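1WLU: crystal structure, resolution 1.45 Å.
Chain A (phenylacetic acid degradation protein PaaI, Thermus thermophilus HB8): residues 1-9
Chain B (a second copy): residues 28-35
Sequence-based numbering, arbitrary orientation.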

# COMPACT_ATOMS: atom_id res chain seq x y z
N MET A 1 -22.31 15.41 13.97
CA MET A 1 -21.56 14.25 13.40
C MET A 1 -22.20 12.94 13.85
O MET A 1 -22.22 12.62 15.04
CB MET A 1 -20.10 14.29 13.84
CG MET A 1 -19.14 13.39 13.04
SD MET A 1 -19.42 11.60 13.17
CE MET A 1 -18.49 11.21 14.66
N ARG A 2 -22.72 12.19 12.89
CA ARG A 2 -23.34 10.90 13.17
C ARG A 2 -22.84 9.92 12.12
O ARG A 2 -22.99 10.15 10.92
CB ARG A 2 -24.86 11.00 13.10
CG ARG A 2 -25.55 9.65 13.15
CD ARG A 2 -27.06 9.78 12.98
NE ARG A 2 -27.67 8.49 12.68
CZ ARG A 2 -27.62 7.43 13.49
NH1 ARG A 2 -26.99 7.51 14.65
NH2 ARG A 2 -28.19 6.29 13.12
N ASP A 3 -22.22 8.84 12.57
CA ASP A 3 -21.71 7.83 11.65
C ASP A 3 -22.42 6.52 11.96
O ASP A 3 -22.10 5.83 12.92
CB ASP A 3 -20.20 7.68 11.83
CG ASP A 3 -19.57 6.88 10.71
OD1 ASP A 3 -19.92 5.69 10.56
OD2 ASP A 3 -18.72 7.44 9.97
N PRO A 4 -23.41 6.16 11.13
CA PRO A 4 -24.18 4.92 11.32
C PRO A 4 -23.35 3.65 11.48
O PRO A 4 -23.64 2.82 12.33
CB PRO A 4 -25.07 4.88 10.08
CG PRO A 4 -25.32 6.33 9.81
CD PRO A 4 -23.94 6.92 9.98
N PHE A 5 -22.31 3.50 10.66
CA PHE A 5 -21.48 2.30 10.74
C PHE A 5 -20.67 2.26 12.04
O PHE A 5 -20.54 1.21 12.66
CB PHE A 5 -20.56 2.20 9.52
CG PHE A 5 -19.99 0.82 9.30
CD1 PHE A 5 -20.81 -0.30 9.29
CD2 PHE A 5 -18.63 0.66 9.07
CE1 PHE A 5 -20.28 -1.58 9.05
CE2 PHE A 5 -18.09 -0.61 8.82
CZ PHE A 5 -18.92 -1.73 8.82
N MET A 6 -20.13 3.40 12.45
CA MET A 6 -19.38 3.43 13.70
C MET A 6 -20.32 3.04 14.84
O MET A 6 -19.96 2.27 15.72
CB MET A 6 -18.83 4.84 13.97
CG MET A 6 -17.65 5.23 13.09
SD MET A 6 -17.02 6.86 13.51
CE MET A 6 -16.27 6.54 15.08
N GLU A 7 -21.54 3.57 14.80
CA GLU A 7 -22.53 3.27 15.83
C GLU A 7 -22.88 1.79 15.81
O GLU A 7 -22.96 1.15 16.87
CB GLU A 7 -23.78 4.12 15.60
CG GLU A 7 -24.88 3.90 16.62
CD GLU A 7 -26.08 4.79 16.38
OE1 GLU A 7 -25.94 6.02 16.54
OE2 GLU A 7 -27.15 4.26 16.03
N ALA A 8 -23.08 1.23 14.62
CA ALA A 8 -23.43 -0.18 14.49
C ALA A 8 -22.32 -1.09 15.02
O ALA A 8 -22.60 -2.18 15.53
CB ALA A 8 -23.73 -0.51 13.03
N LEU A 9 -21.07 -0.65 14.89
CA LEU A 9 -19.93 -1.44 15.36
C LEU A 9 -19.61 -1.20 16.83
O LEU A 9 -18.73 -1.85 17.39
CB LEU A 9 -18.69 -1.11 14.51
CG LEU A 9 -18.74 -1.52 13.04
CD1 LEU A 9 -17.44 -1.10 12.36
CD2 LEU A 9 -18.93 -3.02 12.93
N ARG B 28 -26.52 -1.05 3.32
CA ARG B 28 -27.70 -0.79 4.14
C ARG B 28 -27.52 0.53 4.89
O ARG B 28 -26.44 1.13 4.86
CB ARG B 28 -27.91 -1.92 5.15
CG ARG B 28 -28.06 -3.29 4.51
CD ARG B 28 -28.26 -4.39 5.55
NE ARG B 28 -27.23 -4.36 6.58
CZ ARG B 28 -26.92 -5.39 7.36
NH1 ARG B 28 -27.56 -6.55 7.22
NH2 ARG B 28 -25.96 -5.28 8.27
N ALA B 29 -28.57 0.97 5.56
CA ALA B 29 -28.54 2.22 6.31
C ALA B 29 -27.44 2.21 7.37
O ALA B 29 -26.79 3.24 7.60
CB ALA B 29 -29.89 2.47 6.96
N ASP B 30 -27.23 1.07 8.01
CA ASP B 30 -26.22 0.95 9.06
C ASP B 30 -24.79 0.85 8.53
O ASP B 30 -23.85 0.77 9.31
CB ASP B 30 -26.52 -0.27 9.94
CG ASP B 30 -26.51 -1.58 9.17
OD1 ASP B 30 -27.21 -1.68 8.15
OD2 ASP B 30 -25.79 -2.51 9.59
N HIS B 31 -24.64 0.88 7.21
CA HIS B 31 -23.32 0.80 6.58
C HIS B 31 -22.81 2.16 6.12
O HIS B 31 -21.69 2.26 5.60
CB HIS B 31 -23.38 -0.14 5.37
CG HIS B 31 -23.76 -1.54 5.72
ND1 HIS B 31 -24.33 -2.41 4.81
CD2 HIS B 31 -23.62 -2.24 6.87
CE1 HIS B 31 -24.55 -3.57 5.39
NE2 HIS B 31 -24.12 -3.50 6.64
N LEU B 32 -23.61 3.20 6.31
CA LEU B 32 -23.21 4.54 5.90
C LEU B 32 -22.30 5.20 6.92
O LEU B 32 -22.35 4.89 8.11
CB LEU B 32 -24.45 5.41 5.67
CG LEU B 32 -25.46 4.88 4.65
CD1 LEU B 32 -26.61 5.88 4.52
CD2 LEU B 32 -24.77 4.68 3.30
N ASN B 33 -21.47 6.12 6.44
CA ASN B 33 -20.54 6.85 7.29
C ASN B 33 -21.08 8.25 7.57
O ASN B 33 -22.23 8.55 7.27
CB ASN B 33 -19.17 6.96 6.61
CG ASN B 33 -19.26 7.59 5.24
OD1 ASN B 33 -20.14 8.40 4.97
ND2 ASN B 33 -18.32 7.23 4.36
N LEU B 34 -20.22 9.09 8.15
CA LEU B 34 -20.59 10.46 8.48
C LEU B 34 -20.85 11.30 7.23
O LEU B 34 -21.38 12.41 7.33
CB LEU B 34 -19.48 11.12 9.32
CG LEU B 34 -18.15 11.44 8.63
CD1 LEU B 34 -17.28 12.24 9.59
CD2 LEU B 34 -17.44 10.17 8.20
N HIS B 35 -20.47 10.78 6.07
CA HIS B 35 -20.66 11.49 4.81
C HIS B 35 -21.98 11.08 4.15
O HIS B 35 -22.44 11.74 3.21
CB HIS B 35 -19.51 11.19 3.84
CG HIS B 35 -18.15 11.46 4.40
ND1 HIS B 35 -17.78 12.70 4.88
CD2 HIS B 35 -17.06 10.67 4.51
CE1 HIS B 35 -16.52 12.65 5.27
NE2 HIS B 35 -16.06 11.43 5.06
O HOH W 1 -22.69 13.26 9.90

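Two hydrogen bonds join the stretches directly. A:Phe5 N donates to B:Leu32 O at 2.9 Å, with an N-H...O angle of 147°. This amide lies in the first turn of the A helix, where no backbone carbonyl earlier in the helix is available to it. The B loop supplies the acceptor instead. The second bond runs the other way. B:Leu34 N donates to A:Asp3 OD2, also at 2.9 Å, but the angle of 126° makes it weak.

A:Asp3 has two roles. It is the N-cap of the helix, and its OD1 accepts from A:Met6 N at 3.0 Å with a good angle of 163°. Its OD2 takes the bond from B:Leu34 N. One carboxylate thus caps its own helix and accepts a weak bond from the neighbouring chain. Its CA-to-CB bond points sideways, but the end of the side chain comes nearer to B. The residue is buried.

One water adds an indirect link. Water 1 accepts from A:Arg2 N at 3.2 Å and donates to B:Leu34 O at 3.0 Å.

Two CA-H...O contacts lie beside the hydrogen bonds. B:Leu34 CA lies 3.4 Å from A:Arg2 O, with an angle at H of 160°. A:Phe5 CA lies 3.2 Å from B:Asp30 O, at 133°. The same B:Asp30 O is 3.4 Å from A:Phe5 N, but the angle is too poor for a hydrogen bond. It sits at the edge of the A:Phe5 ring, near the ring plane.

The remaining contacts are packing. The CA-to-CB bond of A:Pro4 points toward B, and its CD comes within 3.2 Å of B:Leu32 O. A:Pro4 N has no hydrogen to give that oxygen. Further along the ring, A:Pro4 CB is 3.4 Å from B:Ala29 O. The apolar pairs are at ordinary packing distance: A:Pro4 CG to B:Leu32 CB is 4.3 Å, and A:Met1 SD to B:Leu34 CB is 3.9 Å. The CA-to-CB bond of A:Ala8, one helical turn beyond A:Pro4, also points toward B, and its CB is 4.2 Å from B:Asp30 CB. The A:Phe5 ring reaches B:His31, with A:Phe5 CE1 4.0 Å from B:His31 CD2.

Two salt bridges form, each within one stretch. A:Arg2 NH1 pairs with A:Glu7 OE1 at 2.6 Å. B:Arg28 NH2 pairs with B:Asp30 OD2 at 3.1 Å. The contact between the stretches, which buries 435 Å² in all, contains no salt bridge across it.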